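Local structure of thymidylate synthase thyX (Helicobacter pylori, 3N3Y) at residues 70-73 and 74-78; 192-195 and 196-200; 138-141 and 142-146; 115-118 and 119-123. The protein probably catalyses the FAD-dependent reductive methylation of dUMP to dTMP, with methylenetetrahydrofolate as methyl donor and NADPH as reductant. All blocks are in the same frame, centred on the assembly; numbering follows the deposited sequence.

Interaction 1 of 4, residues 70-73 and 74-78; sequences KGLS and RGALQ. With UMP (2'-deoxyuridine 5'-monophosphate), chain G.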
loop_
_atom_site.group_PDB
_atom_site.type_symbol
_atom_site.label_atom_id
_atom_site.label_comp_id
_atom_site.label_asym_id
_atom_site.label_seq_id
_atom_site.Cartn_x
_atom_site.Cartn_y
_atom_site.Cartn_z
ATOM N N LYS A 70 -7.052 -9.032 22.384
ATOM C CA LYS A 70 -7.654 -8.421 23.575
ATOM C C LYS A 70 -6.587 -8.097 24.612
ATOM O O LYS A 70 -5.670 -8.879 24.839
ATOM C CB LYS A 70 -8.728 -9.322 24.203
ATOM C CG LYS A 70 -9.671 -9.971 23.206
ATOM C CD LYS A 70 -11.083 -10.169 23.783
ATOM C CE LYS A 70 -11.081 -11.069 25.016
ATOM N NZ LYS A 70 -12.448 -11.308 25.582
ATOM N N GLY A 71 -6.699 -6.922 25.217
ATOM C CA GLY A 71 -5.825 -6.558 26.317
ATOM C C GLY A 71 -4.475 -5.992 25.921
ATOM O O GLY A 71 -3.519 -6.068 26.676
ATOM N N LEU A 72 -4.391 -5.424 24.726
ATOM C CA LEU A 72 -3.184 -4.752 24.289
ATOM C C LEU A 72 -3.272 -3.299 24.786
ATOM O O LEU A 72 -4.361 -2.704 24.806
ATOM C CB LEU A 72 -3.098 -4.806 22.755
ATOM C CG LEU A 72 -1.796 -4.323 22.118
ATOM C CD1 LEU A 72 -0.695 -5.344 22.338
ATOM C CD2 LEU A 72 -1.976 -3.996 20.636
ATOM N N SER A 73 -2.154 -2.728 25.214
ATOM C CA SER A 73 -2.169 -1.349 25.684
ATOM C C SER A 73 -2.285 -0.390 24.496
ATOM O O SER A 73 -1.939 -0.751 23.366
ATOM C CB SER A 73 -0.905 -1.035 26.493
ATOM O OG SER A 73 0.228 -0.830 25.672
ATOM N N ARG A 74 -2.770 0.823 24.756
ATOM C CA ARG A 74 -2.820 1.867 23.732
ATOM C C ARG A 74 -1.416 2.208 23.252
ATOM O O ARG A 74 -1.213 2.520 22.069
ATOM C CB ARG A 74 -3.484 3.143 24.259
ATOM C CG ARG A 74 -4.878 2.958 24.817
ATOM C CD ARG A 74 -5.956 3.267 23.810
ATOM N NE ARG A 74 -5.926 4.663 23.384
ATOM C CZ ARG A 74 -6.674 5.149 22.395
ATOM N NH1 ARG A 74 -7.508 4.346 21.731
ATOM N NH2 ARG A 74 -6.578 6.433 22.050
ATOM N N GLY A 75 -0.455 2.174 24.180
ATOM C CA GLY A 75 0.931 2.424 23.848
ATOM C C GLY A 75 1.430 1.448 22.794
ATOM O O GLY A 75 2.119 1.843 21.848
ATOM N N ALA A 76 1.071 0.175 22.945
ATOM C CA ALA A 76 1.474 -0.847 21.967
ATOM C C ALA A 76 0.674 -0.720 20.671
ATOM O O ALA A 76 1.173 -1.031 19.591
ATOM C CB ALA A 76 1.324 -2.252 22.547
ATOM N N LEU A 77 -0.575 -0.274 20.787
ATOM C CA LEU A 77 -1.382 0.030 19.613
ATOM C C LEU A 77 -0.690 1.090 18.740
ATOM O O LEU A 77 -0.729 1.010 17.527
ATOM C CB LEU A 77 -2.770 0.521 20.031
ATOM C CG LEU A 77 -3.681 0.965 18.887
ATOM C CD1 LEU A 77 -4.017 -0.256 18.010
ATOM C CD2 LEU A 77 -4.948 1.643 19.405
ATOM N N GLN A 78 -0.064 2.082 19.371
ATOM C CA GLN A 78 0.668 3.122 18.634
ATOM C C GLN A 78 1.682 2.486 17.698
ATOM O O GLN A 78 1.836 2.918 16.558
ATOM C CB GLN A 78 1.420 4.071 19.589
ATOM C CG GLN A 78 0.581 5.045 20.404
ATOM C CD GLN A 78 0.301 6.345 19.652
ATOM O OE1 GLN A 78 0.447 6.422 18.424
ATOM N NE2 GLN A 78 -0.096 7.367 20.386
HETATM N N1 UMP G . -9.814 6.126 15.123
HETATM C C2 UMP G . -9.497 7.175 14.285
HETATM N N3 UMP G . -10.302 8.300 14.282
HETATM C C4 UMP G . -11.405 8.368 15.122
HETATM C C5 UMP G . -11.723 7.304 15.968
HETATM C C6 UMP G . -10.905 6.185 15.957
HETATM O O2 UMP G . -8.507 7.099 13.549
HETATM O O4 UMP G . -12.101 9.376 15.116
HETATM C "C1'" UMP G . -8.934 4.955 15.135
HETATM C "C2'" UMP G . -7.657 5.360 15.868
HETATM C "C3'" UMP G . -7.375 4.179 16.777
HETATM C "C4'" UMP G . -8.740 3.551 17.007
HETATM O "O3'" UMP G . -6.555 3.261 16.097
HETATM O "O4'" UMP G . -9.518 3.907 15.881
HETATM C "C5'" UMP G . -9.418 4.086 18.276
HETATM O "O5'" UMP G . -9.205 5.480 18.347
HETATM P P UMP G . -9.835 6.460 19.454
HETATM O OP1 UMP G . -9.320 5.969 20.770
HETATM O OP2 UMP G . -11.344 6.472 19.368
HETATM O OP3 UMP G . -9.376 7.856 19.192
#
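An N-cap joins strand 64-73 to helix 74-80: S73 OG accepts from A76 N at 3.0 Å, with an N-H...O angle of 154°. The hydroxyl reaches that amide because chi1 of 77° sets OG between the backbone N and the carbonyl carbon, leaning over the first helical turn. E190 of helix 189-201 also bonds to S73 OG, so the hydroxyl has a second partner besides the amide. The carbonyl of the same serine makes the first helical bond, L77 N to S73 O at 3.0 Å. Alongside the polar pair, L72 sends CD1 against the methyl CB of A76, 3.7 Å away. The strand arrives through a G1 beta bulge, with G71 and L72 set against the single residue T164, and passes straight into the helix whose first residue binds substrate. That residue, R74, bends at chi2 (-96°) and chi3 to bring the edge of its guanidinium to the phosphate of dUMP. R74 NH1 donates to UMP OP1 at 2.6 Å, and R74 NH2 adds a weak bond to the same oxygen at 3.1 Å, the phosphorus lying in the guanidinium plane. R74 NE forms a salt bridge with E160 of the second subunit, which probably limits rotation of the group.

Interaction 2 of 4, residues 192-195 and 196-200; sequences QDLA and KALFD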
loop_
_atom_site.group_PDB
_atom_site.type_symbol
_atom_site.label_atom_id
_atom_site.label_comp_id
_atom_site.label_asym_id
_atom_site.label_seq_id
_atom_site.Cartn_x
_atom_site.Cartn_y
_atom_site.Cartn_z
ATOM N N GLN A 192 7.097 -7.713 21.774
ATOM C CA GLN A 192 7.695 -9.047 21.670
ATOM C C GLN A 192 6.680 -10.090 22.132
ATOM O O GLN A 192 6.529 -11.137 21.511
ATOM C CB GLN A 192 8.990 -9.158 22.472
ATOM C CG GLN A 192 10.018 -8.079 22.169
ATOM C CD GLN A 192 11.315 -8.305 22.931
ATOM O OE1 GLN A 192 11.591 -9.417 23.372
ATOM N NE2 GLN A 192 12.119 -7.258 23.079
ATOM N N ASP A 193 5.959 -9.789 23.200
ATOM C CA ASP A 193 4.907 -10.685 23.649
ATOM C C ASP A 193 3.771 -10.796 22.628
ATOM O O ASP A 193 3.187 -11.863 22.455
ATOM C CB ASP A 193 4.344 -10.246 24.998
ATOM C CG ASP A 193 5.392 -10.260 26.113
ATOM O OD1 ASP A 193 6.507 -10.793 25.896
ATOM O OD2 ASP A 193 5.093 -9.730 27.211
ATOM N N LEU A 194 3.441 -9.689 21.966
ATOM C CA LEU A 194 2.393 -9.724 20.952
ATOM C C LEU A 194 2.834 -10.591 19.780
ATOM O O LEU A 194 2.044 -11.376 19.257
ATOM C CB LEU A 194 2.024 -8.325 20.457
ATOM C CG LEU A 194 1.055 -8.316 19.268
ATOM C CD1 LEU A 194 -0.229 -9.089 19.563
ATOM C CD2 LEU A 194 0.736 -6.900 18.891
ATOM N N ALA A 195 4.096 -10.448 19.379
ATOM C CA ALA A 195 4.624 -11.255 18.298
ATOM C C ALA A 195 4.496 -12.740 18.664
ATOM O O ALA A 195 3.963 -13.543 17.890
ATOM C CB ALA A 195 6.080 -10.870 17.977
ATOM N N LYS A 196 4.938 -13.094 19.865
ATOM C CA LYS A 196 4.865 -14.476 20.305
ATOM C C LYS A 196 3.418 -14.940 20.359
ATOM O O LYS A 196 3.088 -16.029 19.898
ATOM C CB LYS A 196 5.516 -14.644 21.676
ATOM C CG LYS A 196 5.297 -16.022 22.273
ATOM C CD LYS A 196 5.611 -16.042 23.761
ATOM C CE LYS A 196 5.520 -17.457 24.334
ATOM N NZ LYS A 196 6.494 -18.380 23.676
ATOM N N ALA A 197 2.548 -14.117 20.928
ATOM C CA ALA A 197 1.142 -14.483 21.016
ATOM C C ALA A 197 0.480 -14.694 19.632
ATOM O O ALA A 197 -0.434 -15.512 19.490
ATOM C CB ALA A 197 0.380 -13.456 21.844
ATOM N N LEU A 198 0.939 -13.957 18.619
ATOM C CA LEU A 198 0.368 -14.071 17.271
ATOM C C LEU A 198 0.850 -15.368 16.620
ATOM O O LEU A 198 0.081 -16.072 15.988
ATOM C CB LEU A 198 0.744 -12.870 16.379
ATOM C CG LEU A 198 0.092 -11.477 16.530
ATOM C CD1 LEU A 198 0.913 -10.402 15.795
ATOM C CD2 LEU A 198 -1.372 -11.452 16.050
ATOM N N PHE A 199 2.135 -15.656 16.771
ATOM C CA PHE A 199 2.690 -16.909 16.309
ATOM C C PHE A 199 1.916 -18.070 16.905
ATOM O O PHE A 199 1.482 -18.976 16.192
ATOM C CB PHE A 199 4.140 -17.039 16.730
ATOM C CG PHE A 199 4.753 -18.337 16.333
ATOM C CD1 PHE A 199 5.171 -18.548 15.021
ATOM C CD2 PHE A 199 4.909 -19.358 17.257
ATOM C CE1 PHE A 199 5.744 -19.757 14.633
ATOM C CE2 PHE A 199 5.488 -20.574 16.885
ATOM C CZ PHE A 199 5.903 -20.775 15.570
ATOM N N ASP A 200 1.726 -18.036 18.218
ATOM C CA ASP A 200 1.068 -19.149 18.883
ATOM C C ASP A 200 -0.397 -19.303 18.479
ATOM O O ASP A 200 -0.953 -20.400 18.607
ATOM C CB ASP A 200 1.204 -19.048 20.407
ATOM C CG ASP A 200 2.653 -19.119 20.870
ATOM O OD1 ASP A 200 3.533 -19.470 20.046
ATOM O OD2 ASP A 200 2.910 -18.823 22.063
#
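F199 carries the ring of this contact, and it meets A195 through the base of its side chain, with F199 CB 3.7 Å from A195 O. D200 OD1 lies in the ring plane at the edge, while Q207 and L214 of the C-terminal loops touch the F199 side chain. With chi1 of 178°, CG of F199 stands anti to the backbone N, which carries the ring away from the preceding turn. Beneath it the backbone is regular alpha-helix: F199 N donates to A195 O at 3.0 Å, the bond nearly straight at 173°, and A197 N to D193 O at 2.8 Å. A195 O also takes a weak second bond from L198 N, whose main acceptor is L194 O. One turn apart, L194 rests its CD1 methyl 3.9 Å from the branch-point carbon CG of L198 as the two side chains cross obliquely. L198 CG also lies 3.4 Å from L194 O, the acceptor of its own backbone N-H. At the exposed side the extended chain of K196 turns at chi4 toward D200, a long salt bridge of 4.0 Å between K196 NZ and D200 OD2. The two sides of helix 189-201 thus differ. L194, A197 and L198 lean on V11 of strand 10-16, L194 and L198 also reach L72 and F67 of strand 64-73, and A195 and L198 pack on L179 and L178 of helix 172-182.

Interaction 3 of 4, residues 138-141 and 142-146; sequences ENLR and VLLSE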
loop_
_atom_site.group_PDB
_atom_site.type_symbol
_atom_site.label_atom_id
_atom_site.label_comp_id
_atom_site.label_asym_id
_atom_site.label_seq_id
_atom_site.Cartn_x
_atom_site.Cartn_y
_atom_site.Cartn_z
ATOM N N GLU A 138 -7.928 6.386 37.779
ATOM C CA GLU A 138 -8.857 6.956 38.752
ATOM C C GLU A 138 -9.266 8.389 38.373
ATOM O O GLU A 138 -10.446 8.699 38.346
ATOM C CB GLU A 138 -8.294 6.879 40.184
ATOM C CG GLU A 138 -9.220 7.466 41.258
ATOM C CD GLU A 138 -10.555 6.717 41.404
ATOM O OE1 GLU A 138 -10.684 5.581 40.893
ATOM O OE2 GLU A 138 -11.476 7.268 42.046
ATOM N N ASN A 139 -8.302 9.252 38.060
ATOM C CA ASN A 139 -8.649 10.586 37.556
ATOM C C ASN A 139 -9.563 10.551 36.330
ATOM O O ASN A 139 -10.499 11.352 36.230
ATOM C CB ASN A 139 -7.404 11.420 37.279
ATOM C CG ASN A 139 -6.738 11.893 38.560
ATOM O OD1 ASN A 139 -5.535 12.161 38.605
ATOM N ND2 ASN A 139 -7.520 11.979 39.609
ATOM N N LEU A 140 -9.292 9.621 35.412
ATOM C CA LEU A 140 -10.114 9.437 34.218
ATOM C C LEU A 140 -11.534 9.051 34.614
ATOM O O LEU A 140 -12.505 9.578 34.076
ATOM C CB LEU A 140 -9.522 8.338 33.326
ATOM C CG LEU A 140 -10.178 8.082 31.957
ATOM C CD1 LEU A 140 -10.156 9.349 31.119
ATOM C CD2 LEU A 140 -9.513 6.919 31.202
ATOM N N ARG A 141 -11.643 8.121 35.561
ATOM C CA ARG A 141 -12.944 7.676 36.054
ATOM C C ARG A 141 -13.734 8.848 36.628
ATOM O O ARG A 141 -14.903 9.027 36.310
ATOM C CB ARG A 141 -12.811 6.570 37.107
ATOM C CG ARG A 141 -14.152 5.985 37.505
ATOM C CD ARG A 141 -14.110 5.264 38.826
ATOM N NE ARG A 141 -13.779 6.135 39.956
ATOM C CZ ARG A 141 -14.664 6.856 40.643
ATOM N NH1 ARG A 141 -15.948 6.840 40.309
ATOM N NH2 ARG A 141 -14.260 7.601 41.662
ATOM N N VAL A 142 -13.079 9.651 37.460
ATOM C CA VAL A 142 -13.705 10.843 38.014
ATOM C C VAL A 142 -14.208 11.831 36.936
ATOM O O VAL A 142 -15.332 12.328 37.028
ATOM C CB VAL A 142 -12.777 11.529 39.035
ATOM C CG1 VAL A 142 -13.297 12.913 39.416
ATOM C CG2 VAL A 142 -12.619 10.640 40.287
ATOM N N LEU A 143 -13.396 12.104 35.915
ATOM C CA LEU A 143 -13.804 13.032 34.859
ATOM C C LEU A 143 -15.104 12.591 34.220
ATOM O O LEU A 143 -16.003 13.398 33.984
ATOM C CB LEU A 143 -12.737 13.142 33.772
ATOM C CG LEU A 143 -11.412 13.790 34.182
ATOM C CD1 LEU A 143 -10.377 13.616 33.062
ATOM C CD2 LEU A 143 -11.604 15.255 34.544
ATOM N N LEU A 144 -15.185 11.297 33.943
ATOM C CA LEU A 144 -16.334 10.708 33.274
ATOM C C LEU A 144 -17.565 10.550 34.165
ATOM O O LEU A 144 -18.698 10.617 33.680
ATOM C CB LEU A 144 -15.958 9.323 32.744
ATOM C CG LEU A 144 -14.891 9.274 31.662
ATOM C CD1 LEU A 144 -14.385 7.858 31.501
ATOM C CD2 LEU A 144 -15.449 9.809 30.360
ATOM N N SER A 145 -17.334 10.324 35.457
ATOM C CA SER A 145 -18.358 9.777 36.335
ATOM C C SER A 145 -18.996 10.822 37.234
ATOM O O SER A 145 -20.190 10.765 37.530
ATOM C CB SER A 145 -17.760 8.662 37.189
ATOM O OG SER A 145 -18.770 7.975 37.902
ATOM N N GLU A 146 -18.197 11.779 37.673
ATOM C CA GLU A 146 -18.687 12.792 38.579
ATOM C C GLU A 146 -18.946 14.102 37.839
ATOM O O GLU A 146 -19.937 14.777 38.095
ATOM C CB GLU A 146 -17.710 12.959 39.747
ATOM C CG GLU A 146 -17.246 11.602 40.307
ATOM C CD GLU A 146 -16.726 11.677 41.746
ATOM O OE1 GLU A 146 -16.636 12.803 42.288
ATOM O OE2 GLU A 146 -16.410 10.606 42.331
#
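R141 stands between two glutamates of unequal grip, one a turn back at E138 and one just past the helix end at E146, so that the three form a salt-bridge network. The strong arm is R141 NH2 to E138 OE2 at 2.8 Å. The oxygen is met on its syn side, 30° out of the carboxylate plane but only 2° out of the guanidinium plane. R141 NE adds weak bonds to both carboxylate oxygens of E138. Across the contact, R141 NH2 lies 3.8 Å from E146 OE2, a long salt bridge with the two flat groups turned 65° apart. A bend at chi3 turns the guanidinium across the flank of V142, whose CG2 methyl sits 3.7 Å from R141 NH2. The scaffold is the C-terminal end of helix 127-145. V142 N to E138 O is a nearly straight bond of 2.9 Å, whereas S145 N to R141 O is weak. V142 O is shared there by S145 N and E146 N, which come from the same face of its plane. L140 and L144 form the inner flank: L144 CG lies 3.4 Å from L140 O, and L144 reaches helix 151-154. N139 and L143 face M132 of the second subunit. E138 is further anchored by F106 N and, weakly, by S105. R141 probably offsets the negative charge of two acids 6.0 Å apart (E138 OE2 to E146 OE2) beside a helix C-terminus, most of its grip being on E138.

Interaction 4 of 4, residues 115-118 and 119-123; sequences ERAR and EFLVF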
loop_
_atom_site.group_PDB
_atom_site.type_symbol
_atom_site.label_atom_id
_atom_site.label_comp_id
_atom_site.label_asym_id
_atom_site.label_seq_id
_atom_site.Cartn_x
_atom_site.Cartn_y
_atom_site.Cartn_z
ATOM N N GLU A 115 -5.951 -5.261 41.600
ATOM C CA GLU A 115 -6.430 -6.342 40.759
ATOM C C GLU A 115 -7.585 -5.848 39.906
ATOM O O GLU A 115 -7.621 -6.099 38.706
ATOM C CB GLU A 115 -6.855 -7.561 41.580
ATOM C CG GLU A 115 -7.402 -8.731 40.729
ATOM C CD GLU A 115 -6.348 -9.358 39.791
ATOM O OE1 GLU A 115 -5.137 -9.329 40.129
ATOM O OE2 GLU A 115 -6.736 -9.887 38.714
ATOM N N ARG A 116 -8.522 -5.135 40.522
ATOM C CA ARG A 116 -9.657 -4.573 39.789
ATOM C C ARG A 116 -9.228 -3.706 38.587
ATOM O O ARG A 116 -9.834 -3.760 37.525
ATOM C CB ARG A 116 -10.543 -3.746 40.719
ATOM C CG ARG A 116 -11.426 -4.552 41.663
ATOM C CD ARG A 116 -12.313 -3.618 42.461
ATOM N NE ARG A 116 -13.110 -2.765 41.585
ATOM C CZ ARG A 116 -13.185 -1.437 41.683
ATOM N NH1 ARG A 116 -12.506 -0.793 42.620
ATOM N NH2 ARG A 116 -13.936 -0.746 40.839
ATOM N N ALA A 117 -8.189 -2.900 38.778
ATOM C CA ALA A 117 -7.730 -1.972 37.760
ATOM C C ALA A 117 -7.112 -2.686 36.561
ATOM O O ALA A 117 -7.049 -2.127 35.473
ATOM C CB ALA A 117 -6.739 -0.994 38.354
ATOM N N ARG A 118 -6.665 -3.919 36.764
ATOM C CA ARG A 118 -6.041 -4.672 35.683
ATOM C C ARG A 118 -7.029 -5.044 34.605
ATOM O O ARG A 118 -6.633 -5.482 33.538
ATOM C CB ARG A 118 -5.353 -5.927 36.187
ATOM C CG ARG A 118 -4.012 -5.668 36.816
ATOM C CD ARG A 118 -3.287 -6.983 37.045
ATOM N NE ARG A 118 -2.339 -7.279 35.978
ATOM C CZ ARG A 118 -1.333 -8.145 36.089
ATOM N NH1 ARG A 118 -1.152 -8.807 37.222
ATOM N NH2 ARG A 118 -0.507 -8.352 35.068
ATOM N N GLU A 119 -8.314 -4.880 34.879
ATOM C CA GLU A 119 -9.302 -5.074 33.829
ATOM C C GLU A 119 -9.164 -3.994 32.761
ATOM O O GLU A 119 -9.522 -4.207 31.613
ATOM C CB GLU A 119 -10.729 -5.048 34.384
ATOM C CG GLU A 119 -11.791 -5.286 33.309
ATOM C CD GLU A 119 -13.203 -4.838 33.710
ATOM O OE1 GLU A 119 -13.462 -4.600 34.915
ATOM O OE2 GLU A 119 -14.066 -4.731 32.804
ATOM N N PHE A 120 -8.662 -2.829 33.146
ATOM C CA PHE A 120 -8.614 -1.691 32.240
ATOM C C PHE A 120 -7.202 -1.280 31.870
ATOM O O PHE A 120 -7.013 -0.491 30.959
ATOM C CB PHE A 120 -9.313 -0.490 32.863
ATOM C CG PHE A 120 -10.769 -0.710 33.140
ATOM C CD1 PHE A 120 -11.700 -0.637 32.114
ATOM C CD2 PHE A 120 -11.213 -0.967 34.431
ATOM C CE1 PHE A 120 -13.048 -0.840 32.366
ATOM C CE2 PHE A 120 -12.565 -1.171 34.691
ATOM C CZ PHE A 120 -13.482 -1.104 33.654
ATOM N N LEU A 121 -6.213 -1.789 32.592
ATOM C CA LEU A 121 -4.834 -1.353 32.395
ATOM C C LEU A 121 -3.902 -2.510 32.128
ATOM O O LEU A 121 -4.082 -3.588 32.666
ATOM C CB LEU A 121 -4.334 -0.639 33.643
ATOM C CG LEU A 121 -5.091 0.617 34.027
ATOM C CD1 LEU A 121 -4.475 1.207 35.278
ATOM C CD2 LEU A 121 -5.076 1.615 32.864
ATOM N N VAL A 122 -2.886 -2.272 31.314
ATOM C CA VAL A 122 -1.795 -3.222 31.163
ATOM C C VAL A 122 -0.728 -2.924 32.214
ATOM O O VAL A 122 -0.179 -1.827 32.263
ATOM C CB VAL A 122 -1.158 -3.133 29.755
ATOM C CG1 VAL A 122 0.075 -4.053 29.647
ATOM C CG2 VAL A 122 -2.189 -3.474 28.687
ATOM N N PHE A 123 -0.426 -3.899 33.057
ATOM C CA PHE A 123 0.617 -3.704 34.061
ATOM C C PHE A 123 1.939 -4.151 33.490
ATOM O O PHE A 123 1.991 -5.092 32.697
ATOM C CB PHE A 123 0.316 -4.499 35.328
ATOM C CG PHE A 123 -0.626 -3.805 36.270
ATOM C CD1 PHE A 123 -1.427 -2.771 35.829
ATOM C CD2 PHE A 123 -0.707 -4.191 37.602
ATOM C CE1 PHE A 123 -2.296 -2.124 36.692
ATOM C CE2 PHE A 123 -1.574 -3.560 38.477
ATOM C CZ PHE A 123 -2.372 -2.526 38.023
HETATM O O HOH W 1 -12.305 -4.226 37.404
HETATM O O HOH W 2 -0.242 -7.134 32.667
#
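Two successive i to i+3 bonds, of the 3-10 type, carry the chain out of helix 111-117: E119 N to R116 O at 3.3 Å and F120 N to A117 O at 2.9 Å, both donors lying more than 50° above the carbonyl plane. A117 O takes a second, weak bond from L121 N. Beyond this turn the loop doubles back, and a CH-pi contact closes it: R118 CG stands over the centre of the F123 ring, 3.6 Å from the centroid and 9° off the normal. The rest of the arginine follows the same face. A bend at chi3 (97°) lays the guanidinium over the CB-CG end of that face, nearly parallel to the ring, with F123 CD2 over one guanidinium face and R118 NE 3.9 Å from that carbon. On the inner side L121 CD1 makes a loose apolar contact with A117 CB, and both residues pack on helix 127-145, through V134, S133 and L137. F120 has E119 CD over one face, offset toward the rim, and its side chain also touches L100 and Y162. R116 points elsewhere, its guanidinium bonded to the carbonyls of E104 and S105, but its own carbonyl is linked to E119 OE1 through a water that donates to both. The loop thus ties helix 111-117 to helix 127-145, and K163 of strand 163-171 bonds to R118 O. A second water closes the arginine's side: it accepts from R118 NH2 at 2.7 Å, in the guanidinium plane, and donates to F123 O at 3.0 Å.

How the interactions relate
Interaction 1 is the buried one and has a direct bond to substrate; the other three are partly buried. Interactions 1 and 2 lie near the chain centre and touch through L72 CD1 and L194 CD2, 4.0 Å apart, joining strand 64-73 to helix 189-201. Interaction 4 also touches interaction 1, V122 CG2 lying 3.5 Å from S73 CB. Interaction 3 sits farthest out, about 28 Å from the chain centre to its own centre, and lies on helix 127-145, against which interaction 4 packs, without the two touching. Their chemistry differs accordingly: a cap and a phosphate-binding arginine, leucines flanked by a long salt bridge, a charged network, and an arginine on a ring.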